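Local structure of octenoyl-coa reductase/carboxylase (Streptomyces sp., 4A0S) at residues 208-213 against 331-336; 216-221 against 239-244; 138-143 against 363-368. The protein catalyses the reductive carboxylation of 2-octenoyl-CoA with NADPH, making an acyl-CoA extender unit, probably for cinnabaramide polyketide synthesis. All blocks are in the same frame, centred on the assembly; numbering follows the deposited sequence.

How the contacts relate
From the N terminus, residues 138-143 open the widest loop, which contact 3 closes at 363-368. Within that span, 208-213 at the end of helix 200-210 starts a second loop, closed by contact 1 on strand 331-334, and inside this lies the short loop of contact 2, from 216-221 to 239-244. The three therefore nest one within another and none cross. Contacts 1 and 2 tie the end of helix 200-210 and the loop after it to the parallel nucleotide-binding sheet and helix 232-243. Contact 3 brings the acyl-CoA side of the pocket to helix 365-376, and Arg208 and Ser212 of contact 1 reach Glu367 there.

Contact 1 of 3, residues 208-213 against 331-336; sequences RMLVSD and TVVTCG. With NAP (NADP nicotinamide-adenine-dinucleotide phosphate), chain F.
The carbonyl oxygen of Met209 receives the backbone N-H of Ala216 and is also flanked by both methyls of Val333, with CG1 and CG2 each 3.6 Å from Met209 O. The Met209 side chain crosses that of Val333 obliquely, its CB 3.7 Å from Val333 CG2. CG stands anti to the carbonyl carbon (chi1 -68°), and farther out SD lies 3.3 Å from Cys335 SG, a close sulfur-sulfur contact. A bend at chi3 (72°) then sets the methyl CE 3.4 Å from Val333 O, over the strand backbone. Leu210 adds a lighter touch, CD2 to Val333 CG1. An alanine at Met209 would probably leave Cys335 SG without its sulfur neighbour and open a gap over the carbonyl of Val333, although CB would still meet the valine. Cys335 faces the cofactor as well: SG is 3.7 Å from C2N of the nicotinamide, and CB is 3.5 Å from the carboxamide O7N. On the far side of the strand, Thr334 OG1 is hydrogen-bonded to Asn347 of a second subunit. Helix 200-210 thus packs against the fifth strand of a six-stranded parallel sheet, beside the nicotinamide end of the NADP pocket, in the Rossmann-type cofactor domain of a medium-chain dehydrogenase/reductase.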
loop_
_atom_site.group_PDB
_atom_site.type_symbol
_atom_site.label_atom_id
_atom_site.label_comp_id
_atom_site.label_asym_id
_atom_site.label_seq_id
_atom_site.Cartn_x
_atom_site.Cartn_y
_atom_site.Cartn_z
ATOM N N ARG A 208 -12.436 9.438 -3.446
ATOM C CA ARG A 208 -11.751 8.769 -2.342
ATOM C C ARG A 208 -12.017 7.262 -2.395
ATOM O O ARG A 208 -11.106 6.459 -2.294
ATOM C CB ARG A 208 -12.207 9.316 -0.989
ATOM C CG ARG A 208 -11.475 8.629 0.152
ATOM C CD ARG A 208 -11.796 9.204 1.513
ATOM N NE ARG A 208 -11.077 8.465 2.538
ATOM C CZ ARG A 208 -9.929 8.862 3.091
ATOM N NH1 ARG A 208 -9.341 9.995 2.712
ATOM N NH2 ARG A 208 -9.352 8.118 4.022
ATOM N N MET A 209 -13.287 6.909 -2.560
ATOM C CA MET A 209 -13.719 5.522 -2.597
ATOM C C MET A 209 -13.080 4.716 -3.708
ATOM O O MET A 209 -12.847 3.542 -3.534
ATOM C CB MET A 209 -15.237 5.490 -2.773
ATOM C CG MET A 209 -15.952 6.021 -1.539
ATOM S SD MET A 209 -17.713 6.121 -1.792
ATOM C CE MET A 209 -18.147 4.375 -1.785
ATOM N N LEU A 210 -12.815 5.343 -4.848
ATOM C CA LEU A 210 -12.472 4.573 -6.041
ATOM C C LEU A 210 -11.122 4.897 -6.608
ATOM O O LEU A 210 -10.458 4.017 -7.116
ATOM C CB LEU A 210 -13.507 4.784 -7.147
ATOM C CG LEU A 210 -14.912 4.291 -6.836
ATOM C CD1 LEU A 210 -15.844 4.781 -7.938
ATOM C CD2 LEU A 210 -14.924 2.756 -6.742
ATOM N N VAL A 211 -10.745 6.171 -6.572
ATOM C CA VAL A 211 -9.533 6.558 -7.266
ATOM C C VAL A 211 -8.371 6.593 -6.304
ATOM O O VAL A 211 -7.280 6.113 -6.613
ATOM C CB VAL A 211 -9.682 7.913 -7.989
ATOM C CG1 VAL A 211 -8.351 8.310 -8.683
ATOM C CG2 VAL A 211 -10.843 7.862 -8.997
ATOM N N SER A 212 -8.624 7.188 -5.143
ATOM C CA SER A 212 -7.594 7.476 -4.166
ATOM C C SER A 212 -6.951 6.222 -3.623
ATOM O O SER A 212 -7.602 5.180 -3.503
ATOM C CB SER A 212 -8.195 8.237 -2.990
ATOM O OG SER A 212 -7.169 8.552 -2.072
ATOM N N ASP A 213 -5.679 6.337 -3.237
ATOM C CA ASP A 213 -5.053 5.239 -2.518
ATOM C C ASP A 213 -5.642 5.091 -1.115
ATOM O O ASP A 213 -5.305 4.175 -0.402
ATOM C CB ASP A 213 -3.525 5.342 -2.493
ATOM C CG ASP A 213 -3.004 6.497 -1.651
ATOM O OD1 ASP A 213 -3.798 7.259 -1.055
ATOM O OD2 ASP A 213 -1.751 6.631 -1.600
ATOM N N THR A 331 -13.058 -5.614 -3.185
ATOM C CA THR A 331 -13.278 -4.603 -2.171
ATOM C C THR A 331 -14.681 -4.055 -2.307
ATOM O O THR A 331 -15.092 -3.648 -3.382
ATOM C CB THR A 331 -12.264 -3.466 -2.323
ATOM O OG1 THR A 331 -10.942 -3.993 -2.146
ATOM C CG2 THR A 331 -12.517 -2.368 -1.278
ATOM N N VAL A 332 -15.426 -4.123 -1.216
ATOM C CA VAL A 332 -16.646 -3.381 -1.094
ATOM C C VAL A 332 -16.221 -2.083 -0.412
ATOM O O VAL A 332 -15.705 -2.107 0.698
ATOM C CB VAL A 332 -17.671 -4.113 -0.222
ATOM C CG1 VAL A 332 -18.920 -3.254 -0.072
ATOM C CG2 VAL A 332 -18.002 -5.469 -0.807
ATOM N N VAL A 333 -16.396 -0.969 -1.094
ATOM C CA VAL A 333 -16.092 0.314 -0.497
ATOM C C VAL A 333 -17.417 0.994 -0.235
ATOM O O VAL A 333 -18.259 1.077 -1.126
ATOM C CB VAL A 333 -15.116 1.163 -1.356
ATOM C CG1 VAL A 333 -15.672 1.432 -2.779
ATOM C CG2 VAL A 333 -14.731 2.457 -0.634
ATOM N N THR A 334 -17.616 1.439 1.002
ATOM C CA THR A 334 -18.906 1.982 1.397
ATOM C C THR A 334 -18.759 3.323 2.084
ATOM O O THR A 334 -17.855 3.508 2.910
ATOM C CB THR A 334 -19.664 1.032 2.354
ATOM O OG1 THR A 334 -20.891 1.652 2.761
ATOM C CG2 THR A 334 -18.815 0.697 3.588
ATOM N N CYS A 335 -19.656 4.244 1.751
ATOM C CA CYS A 335 -19.652 5.565 2.382
ATOM C C CYS A 335 -21.020 5.930 2.898
ATOM O O CYS A 335 -21.284 7.087 3.240
ATOM C CB CYS A 335 -19.222 6.627 1.374
ATOM S SG CYS A 335 -20.402 6.875 0.021
ATOM N N GLY A 336 -21.902 4.947 2.984
ATOM C CA GLY A 336 -23.261 5.282 3.347
ATOM C C GLY A 336 -24.117 4.062 3.483
ATOM O O GLY A 336 -23.682 2.949 3.218
HETATM P PA NAP F . -28.620 10.303 -4.187
HETATM O O1A NAP F . -28.143 11.385 -5.228
HETATM O O2A NAP F . -30.048 10.386 -3.737
HETATM O O5B NAP F . -28.392 8.941 -4.865
HETATM C C5B NAP F . -28.613 7.790 -4.075
HETATM C C4B NAP F . -28.952 6.663 -5.038
HETATM O O4B NAP F . -29.123 5.498 -4.219
HETATM C C3B NAP F . -30.277 6.889 -5.796
HETATM O O3B NAP F . -29.921 7.053 -7.154
HETATM C C2B NAP F . -31.002 5.555 -5.701
HETATM O O2B NAP F . -30.632 4.668 -6.755
HETATM C C1B NAP F . -30.508 4.966 -4.429
HETATM N N9A NAP F . -31.353 5.484 -3.324
HETATM C C8A NAP F . -31.963 6.674 -3.203
HETATM N N7A NAP F . -32.598 6.755 -2.027
HETATM C C5A NAP F . -32.377 5.600 -1.415
HETATM C C6A NAP F . -32.795 5.101 -0.207
HETATM N N6A NAP F . -33.541 5.854 0.600
HETATM N N1A NAP F . -32.404 3.883 0.135
HETATM C C2A NAP F . -31.626 3.151 -0.658
HETATM N N3A NAP F . -31.225 3.579 -1.834
HETATM C C4A NAP F . -31.591 4.804 -2.222
HETATM O O3 NAP F . -27.680 10.323 -2.890
HETATM P PN NAP F . -26.075 10.302 -2.958
HETATM O O1N NAP F . -25.723 11.830 -2.911
HETATM O O2N NAP F . -25.513 9.469 -4.082
HETATM O O5D NAP F . -25.815 9.675 -1.514
HETATM C C5D NAP F . -26.133 8.292 -1.389
HETATM C C4D NAP F . -25.774 7.931 0.024
HETATM O O4D NAP F . -24.345 8.242 0.177
HETATM C C3D NAP F . -26.491 8.787 1.069
HETATM O O3D NAP F . -26.784 7.844 2.121
HETATM C C2D NAP F . -25.451 9.797 1.503
HETATM O O2D NAP F . -25.670 10.239 2.863
HETATM C C1D NAP F . -24.237 8.889 1.477
HETATM N N1N NAP F . -23.102 9.735 1.193
HETATM C C2N NAP F . -22.001 9.594 2.010
HETATM C C3N NAP F . -20.934 10.396 1.719
HETATM C C7N NAP F . -19.760 10.253 2.606
HETATM O O7N NAP F . -19.704 9.383 3.482
HETATM N N7N NAP F . -18.850 11.162 2.381
HETATM C C4N NAP F . -20.942 11.307 0.658
HETATM C C5N NAP F . -22.035 11.448 -0.179
HETATM C C6N NAP F . -23.129 10.642 0.092
HETATM P P2B NAP F . -31.627 3.423 -6.981
HETATM O O1X NAP F . -31.093 3.042 -8.472
HETATM O O2X NAP F . -31.301 2.233 -5.945
HETATM O O3X NAP F . -32.980 4.086 -6.884
#

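Contact 2 of 3, residues 216-221 against 239-244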
loop_
_atom_site.group_PDB
_atom_site.type_symbol
_atom_site.label_atom_id
_atom_site.label_comp_id
_atom_site.label_asym_id
_atom_site.label_seq_id
_atom_site.Cartn_x
_atom_site.Cartn_y
_atom_site.Cartn_z
ATOM N N ALA A 216 -10.697 2.105 -2.428
ATOM C CA ALA A 216 -10.495 0.812 -3.079
ATOM C C ALA A 216 -9.389 0.907 -4.105
ATOM O O ALA A 216 -8.797 -0.101 -4.482
ATOM C CB ALA A 216 -11.779 0.361 -3.727
ATOM N N GLN A 217 -9.115 2.125 -4.556
ATOM C CA GLN A 217 -7.989 2.403 -5.460
ATOM C C GLN A 217 -8.076 1.558 -6.724
ATOM O O GLN A 217 -7.278 0.648 -6.944
ATOM C CB GLN A 217 -6.616 2.222 -4.794
ATOM C CG GLN A 217 -5.504 2.886 -5.607
ATOM C CD GLN A 217 -4.154 2.887 -4.941
ATOM O OE1 GLN A 217 -3.993 2.403 -3.838
ATOM N NE2 GLN A 217 -3.166 3.424 -5.632
ATOM N N MET A 218 -9.044 1.890 -7.559
ATOM C CA MET A 218 -9.243 1.185 -8.802
ATOM C C MET A 218 -8.027 1.292 -9.705
ATOM O O MET A 218 -7.251 2.241 -9.614
ATOM C CB MET A 218 -10.418 1.799 -9.536
ATOM C CG MET A 218 -10.087 3.144 -10.099
ATOM S SD MET A 218 -11.340 3.616 -11.268
ATOM C CE MET A 218 -11.748 2.044 -11.967
ATOM N N LYS A 219 -7.873 0.317 -10.588
ATOM C CA LYS A 219 -6.900 0.423 -11.652
ATOM C C LYS A 219 -7.637 0.204 -12.960
ATOM O O LYS A 219 -8.729 -0.354 -12.980
ATOM C CB LYS A 219 -5.803 -0.618 -11.469
ATOM C CG LYS A 219 -6.291 -2.041 -11.607
ATOM C CD LYS A 219 -5.125 -3.040 -11.484
ATOM C CE LYS A 219 -5.668 -4.475 -11.511
ATOM N NZ LYS A 219 -6.678 -4.718 -10.420
ATOM N N GLN A 220 -7.050 0.624 -14.062
ATOM C CA GLN A 220 -7.692 0.365 -15.339
ATOM C C GLN A 220 -7.946 -1.138 -15.452
ATOM O O GLN A 220 -7.154 -1.954 -14.962
ATOM C CB GLN A 220 -6.814 0.858 -16.470
ATOM C CG GLN A 220 -5.479 0.117 -16.586
ATOM C CD GLN A 220 -4.534 0.862 -17.483
ATOM O OE1 GLN A 220 -4.416 0.550 -18.668
ATOM N NE2 GLN A 220 -3.892 1.883 -16.938
ATOM N N GLY A 221 -9.072 -1.497 -16.052
ATOM C CA GLY A 221 -9.426 -2.892 -16.203
ATOM C C GLY A 221 -10.312 -3.415 -15.092
ATOM O O GLY A 221 -10.965 -4.447 -15.246
ATOM N N GLN A 239 -17.957 8.047 -13.636
ATOM C CA GLN A 239 -16.983 8.804 -14.392
ATOM C C GLN A 239 -15.564 8.465 -13.993
ATOM O O GLN A 239 -14.693 8.333 -14.855
ATOM C CB GLN A 239 -17.242 10.277 -14.220
ATOM C CG GLN A 239 -18.562 10.689 -14.805
ATOM C CD GLN A 239 -18.628 12.166 -14.892
ATOM O OE1 GLN A 239 -17.898 12.776 -15.670
ATOM N NE2 GLN A 239 -19.428 12.768 -14.033
ATOM N N PHE A 240 -15.333 8.313 -12.698
ATOM C CA PHE A 240 -14.014 7.921 -12.230
ATOM C C PHE A 240 -13.668 6.517 -12.718
ATOM O O PHE A 240 -12.529 6.265 -13.105
ATOM C CB PHE A 240 -13.929 7.984 -10.722
ATOM C CG PHE A 240 -14.034 9.366 -10.189
ATOM C CD1 PHE A 240 -13.317 10.408 -10.774
ATOM C CD2 PHE A 240 -14.861 9.640 -9.114
ATOM C CE1 PHE A 240 -13.427 11.719 -10.271
ATOM C CE2 PHE A 240 -14.973 10.933 -8.622
ATOM C CZ PHE A 240 -14.247 11.962 -9.194
ATOM N N VAL A 241 -14.651 5.628 -12.724
ATOM C CA VAL A 241 -14.413 4.269 -13.199
ATOM C C VAL A 241 -14.034 4.328 -14.677
ATOM O O VAL A 241 -12.980 3.829 -15.105
ATOM C CB VAL A 241 -15.615 3.358 -12.948
ATOM C CG1 VAL A 241 -15.361 1.971 -13.572
ATOM C CG2 VAL A 241 -15.858 3.218 -11.436
ATOM N N LYS A 242 -14.864 4.998 -15.453
ATOM C CA LYS A 242 -14.629 5.094 -16.882
ATOM C C LYS A 242 -13.308 5.795 -17.140
ATOM O O LYS A 242 -12.463 5.271 -17.850
ATOM C CB LYS A 242 -15.768 5.834 -17.552
ATOM C CG LYS A 242 -17.028 4.989 -17.666
ATOM C CD LYS A 242 -18.140 5.740 -18.386
ATOM C CE LYS A 242 -17.728 6.054 -19.840
ATOM N NZ LYS A 242 -17.529 4.804 -20.675
ATOM N N ASN A 243 -13.124 6.962 -16.522
ATOM C CA ASN A 243 -11.914 7.737 -16.744
ATOM C C ASN A 243 -10.668 6.981 -16.321
ATOM O O ASN A 243 -9.587 7.190 -16.886
ATOM C CB ASN A 243 -11.968 9.096 -16.053
ATOM C CG ASN A 243 -10.827 10.008 -16.478
ATOM O OD1 ASN A 243 -10.677 10.324 -17.664
ATOM N ND2 ASN A 243 -10.022 10.447 -15.511
ATOM N N GLY A 244 -10.832 6.105 -15.332
ATOM C CA GLY A 244 -9.736 5.277 -14.835
ATOM C C GLY A 244 -9.435 4.078 -15.716
ATOM O O GLY A 244 -8.495 3.347 -15.437
#
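Met218 starts with CG in the crowded position between backbone N and carbonyl carbon (chi1 72°), and a bend at chi3 (-35°) turns its methyl onto the last turns of helix 232-243. SD lies 3.4 Å from Phe240 O, and CE lies 3.7 Å from Val241 CA, with Val241 CG1 a little farther from the same methyl. The thioether thus packs chiefly on helix backbone. Gly244 gives it this access, since a CB there would come within 2.8 Å of Met218 SD. Phe240 O is itself well supplied: it accepts Gly244 N at 2.8 Å, closing the helix turn, and takes the side-chain NE2 of Gln220 from a third subunit.

Past Lys219 the backbone comes close to the residue that follows the helix, where Gly244 O is 3.1 Å from Gln220 CA and 3.2 Å from Gln220 CB. The amide of this Gln220 leads off to the third subunit, where NE2 meets Phe240 O and OE1 meets Asn243 ND2, so that the pairing is reciprocal across the interface. Met218 also touches Val224 and Ile309 on the neighbouring strands. The segment 216-221 leads into strand 223-226, the first of the Rossmann beta-alpha-beta unit, and lies against the C-terminal end of that unit's helix, whose N-terminal end carries the NADP-binding Gly232 and Leu233.

Contact 3 of 3, residues 138-143 against 363-368. With CO8 (octanoyl-coenzyme A), chain E.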
loop_
_atom_site.group_PDB
_atom_site.type_symbol
_atom_site.label_atom_id
_atom_site.label_comp_id
_atom_site.label_asym_id
_atom_site.label_seq_id
_atom_site.Cartn_x
_atom_site.Cartn_y
_atom_site.Cartn_z
ATOM N N ILE A 138 -14.555 26.539 -5.121
ATOM C CA ILE A 138 -15.534 25.589 -4.699
ATOM C C ILE A 138 -15.156 25.297 -3.274
ATOM O O ILE A 138 -14.010 25.509 -2.869
ATOM C CB ILE A 138 -15.547 24.345 -5.560
ATOM C CG1 ILE A 138 -14.122 23.806 -5.714
ATOM C CG2 ILE A 138 -16.204 24.671 -6.897
ATOM C CD1 ILE A 138 -14.042 22.384 -6.244
ATOM N N VAL A 139 -16.136 24.877 -2.503
ATOM C CA VAL A 139 -15.892 24.460 -1.156
ATOM C C VAL A 139 -16.265 23.000 -1.147
ATOM O O VAL A 139 -17.333 22.625 -1.658
ATOM C CB VAL A 139 -16.758 25.222 -0.157
ATOM C CG1 VAL A 139 -16.635 24.597 1.230
ATOM C CG2 VAL A 139 -16.397 26.708 -0.161
ATOM N N HIS A 140 -15.373 22.182 -0.598
ATOM C CA HIS A 140 -15.689 20.792 -0.311
ATOM C C HIS A 140 -15.913 20.637 1.194
ATOM O O HIS A 140 -15.555 21.516 1.964
ATOM C CB HIS A 140 -14.609 19.847 -0.848
ATOM C CG HIS A 140 -13.294 19.967 -0.152
ATOM N ND1 HIS A 140 -13.054 19.406 1.082
ATOM C CD2 HIS A 140 -12.139 20.562 -0.526
ATOM C CE1 HIS A 140 -11.809 19.656 1.445
ATOM N NE2 HIS A 140 -11.235 20.368 0.490
ATOM N N PRO A 141 -16.542 19.526 1.604
ATOM C CA PRO A 141 -17.109 19.447 2.951
ATOM C C PRO A 141 -16.162 19.075 4.094
ATOM O O PRO A 141 -16.588 19.103 5.242
ATOM C CB PRO A 141 -18.177 18.353 2.812
ATOM C CG PRO A 141 -17.653 17.480 1.709
ATOM C CD PRO A 141 -17.078 18.481 0.727
ATOM N N ALA A 142 -14.923 18.700 3.782
ATOM C CA ALA A 142 -13.992 18.238 4.813
ATOM C C ALA A 142 -13.524 19.379 5.700
ATOM O O ALA A 142 -12.567 20.085 5.386
ATOM C CB ALA A 142 -12.817 17.476 4.195
ATOM N N HIS A 143 -14.218 19.536 6.819
ATOM C CA HIS A 143 -13.952 20.598 7.786
ATOM C C HIS A 143 -13.101 19.944 8.851
ATOM O O HIS A 143 -13.598 19.209 9.700
ATOM C CB HIS A 143 -15.291 21.083 8.329
ATOM C CG HIS A 143 -15.200 22.213 9.305
ATOM N ND1 HIS A 143 -14.994 22.009 10.653
ATOM C CD2 HIS A 143 -15.390 23.543 9.151
ATOM C CE1 HIS A 143 -15.020 23.172 11.280
ATOM N NE2 HIS A 143 -15.263 24.117 10.393
ATOM N N ALA A 363 -13.667 13.138 1.587
ATOM C CA ALA A 363 -12.385 13.126 0.909
ATOM C C ALA A 363 -11.575 14.185 1.588
ATOM O O ALA A 363 -12.114 15.207 2.007
ATOM C CB ALA A 363 -12.545 13.449 -0.544
ATOM N N ASN A 364 -10.277 13.942 1.708
ATOM C CA ASN A 364 -9.432 14.928 2.313
ATOM C C ASN A 364 -9.112 15.951 1.255
ATOM O O ASN A 364 -9.423 15.775 0.079
ATOM C CB ASN A 364 -8.137 14.306 2.883
ATOM C CG ASN A 364 -7.288 13.659 1.814
ATOM O OD1 ASN A 364 -7.068 14.234 0.736
ATOM N ND2 ASN A 364 -6.824 12.437 2.091
ATOM N N HIS A 365 -8.469 17.017 1.691
ATOM C CA HIS A 365 -8.173 18.136 0.830
ATOM C C HIS A 365 -7.334 17.716 -0.380
ATOM O O HIS A 365 -7.498 18.252 -1.466
ATOM C CB HIS A 365 -7.428 19.161 1.670
ATOM C CG HIS A 365 -7.431 20.536 1.119
ATOM N ND1 HIS A 365 -8.450 21.038 0.342
ATOM C CD2 HIS A 365 -6.546 21.542 1.282
ATOM C CE1 HIS A 365 -8.182 22.296 0.040
ATOM N NE2 HIS A 365 -7.029 22.622 0.594
ATOM N N GLU A 366 -6.427 16.769 -0.182
ATOM C CA GLU A 366 -5.619 16.278 -1.295
ATOM C C GLU A 366 -6.495 15.577 -2.327
ATOM O O GLU A 366 -6.396 15.830 -3.522
ATOM C CB GLU A 366 -4.489 15.352 -0.827
ATOM C CG GLU A 366 -3.688 14.820 -2.004
ATOM C CD GLU A 366 -2.543 13.950 -1.616
ATOM O OE1 GLU A 366 -2.771 12.911 -0.950
ATOM O OE2 GLU A 366 -1.408 14.287 -2.009
ATOM N N GLU A 367 -7.367 14.712 -1.852
ATOM C CA GLU A 367 -8.258 13.973 -2.739
ATOM C C GLU A 367 -9.199 14.897 -3.472
ATOM O O GLU A 367 -9.569 14.652 -4.609
ATOM C CB GLU A 367 -9.058 12.949 -1.945
ATOM C CG GLU A 367 -8.178 11.865 -1.467
ATOM C CD GLU A 367 -8.811 11.030 -0.404
ATOM O OE1 GLU A 367 -9.514 11.569 0.475
ATOM O OE2 GLU A 367 -8.595 9.815 -0.475
ATOM N N GLN A 368 -9.585 15.960 -2.785
ATOM C CA GLN A 368 -10.499 16.911 -3.337
ATOM C C GLN A 368 -9.828 17.713 -4.417
ATOM O O GLN A 368 -10.433 17.982 -5.429
ATOM C CB GLN A 368 -11.047 17.796 -2.236
ATOM C CG GLN A 368 -12.116 17.062 -1.434
ATOM C CD GLN A 368 -13.415 16.934 -2.216
ATOM O OE1 GLN A 368 -13.455 17.193 -3.427
ATOM N NE2 GLN A 368 -14.473 16.505 -1.539
HETATM N N1A CO8 E . -32.044 13.735 19.566
HETATM C C2A CO8 E . -31.003 14.284 20.193
HETATM N N3A CO8 E . -29.879 13.604 20.386
HETATM C C4A CO8 E . -29.782 12.332 19.937
HETATM C C5A CO8 E . -30.842 11.724 19.275
HETATM C C6A CO8 E . -32.006 12.466 19.093
HETATM N N6A CO8 E . -33.050 11.928 18.455
HETATM N N7A CO8 E . -30.467 10.488 18.945
HETATM C C8A CO8 E . -29.219 10.318 19.385
HETATM N N9A CO8 E . -28.802 11.441 19.991
HETATM C C1B CO8 E . -27.489 11.718 20.634
HETATM C C2B CO8 E . -27.385 11.033 22.000
HETATM O O2B CO8 E . -26.702 11.898 22.935
HETATM C C3B CO8 E . -26.532 9.815 21.655
HETATM O O3B CO8 E . -25.822 9.358 22.797
HETATM P P3B CO8 E . -26.428 8.044 23.522
HETATM O O7A CO8 E . -26.593 8.432 25.096
HETATM O O8A CO8 E . -27.993 7.824 23.060
HETATM O O9A CO8 E . -25.615 6.838 23.260
HETATM C C4B CO8 E . -25.575 10.348 20.595
HETATM O O4B CO8 E . -26.387 11.227 19.804
HETATM C C5B CO8 E . -25.149 9.258 19.603
HETATM O O5B CO8 E . -24.358 9.851 18.553
HETATM P P1A CO8 E . -22.819 10.329 18.866
HETATM O O1A CO8 E . -22.239 10.940 17.439
HETATM O O2A CO8 E . -22.698 11.370 19.935
HETATM O O3A CO8 E . -22.021 8.978 19.363
HETATM P P2A CO8 E . -21.196 7.876 18.470
HETATM O O4A CO8 E . -21.479 6.450 19.129
HETATM O O5A CO8 E . -19.728 8.159 18.346
HETATM O O6A CO8 E . -21.924 7.816 17.009
HETATM C CBP CO8 E . -22.064 7.786 14.554
HETATM C CCP CO8 E . -21.151 7.693 15.799
HETATM C CDP CO8 E . -22.883 6.484 14.523
HETATM C CEP CO8 E . -21.157 7.823 13.322
HETATM C CAP CO8 E . -22.969 9.060 14.652
HETATM O OAP CO8 E . -22.219 10.283 14.942
HETATM C C9P CO8 E . -23.906 9.273 13.431
HETATM O O9P CO8 E . -24.906 8.555 13.305
HETATM N N8P CO8 E . -23.586 10.275 12.580
HETATM C C7P CO8 E . -24.448 10.647 11.419
HETATM C C6P CO8 E . -23.958 10.129 10.037
HETATM C C5P CO8 E . -25.181 9.629 9.232
HETATM O O5P CO8 E . -25.848 8.688 9.654
HETATM N N4P CO8 E . -25.615 10.296 8.164
HETATM C C3P CO8 E . -24.961 11.319 7.357
HETATM C C2P CO8 E . -24.730 10.559 6.043
HETATM S S1P CO8 E . -22.956 10.505 5.587
HETATM C "C1'" CO8 E . -22.987 11.723 4.359
HETATM O "O1'" CO8 E . -24.000 11.980 3.684
HETATM C "C2'" CO8 E . -21.792 12.396 4.222
HETATM C "C3'" CO8 E . -21.590 13.391 3.293
HETATM C "C4'" CO8 E . -20.328 13.992 3.204
HETATM C "C5'" CO8 E . -19.399 13.775 4.388
HETATM C "C6'" CO8 E . -18.174 14.671 4.101
HETATM C "C7'" CO8 E . -17.080 14.345 5.078
HETATM C "C8'" CO8 E . -15.942 15.345 4.853
HETATM O O HOH W 1 -14.172 16.665 1.178
#
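The tail of the octanoyl-CoA pocket is walled here by Pro141 and Ala142, and a histidine-centred polar network behind them joins that wall to helix 365-376. Pro141 CG lies 3.7 Å from C6' of the acyl chain, and Ala142 CA lies 3.5 Å from its terminal C8'. Ala142 CB also presses on the carbonyl oxygen of Ala363, at 3.2 Å. Beside it stands His140, whose NE2 is hydrogen-bonded to His365 ND1 at 2.9 Å in a nearly straight line, either nitrogen being a possible donor. Each ring meets the other at its rim, with the planes turned 40° apart.

Gln368 lies over one face of the His140 ring. Its bend at chi2 (-74°) places CD near His140 CB, while CG makes a CH-pi contact, 3.5 Å from the ring centroid, and the amide plane is only 14° from that of the ring. A water stitches the group together: it donates to Ala363 O at 2.7 Å, accepts from Gln368 NE2 at 2.7 Å, and is weakly bonded to His140 ND1. Gln368 NE2 has a second acceptor in Pro200 O, which helps to fix the amide's rotation. At the helix start, Asn364 and Glu367 form a capping box.

The helix start thus sits between the turn following strand 136-139, the beginning of helix 200-210, where Pro200 touches His140, and a fourth subunit, whose His152 packs edge-to-face with His365.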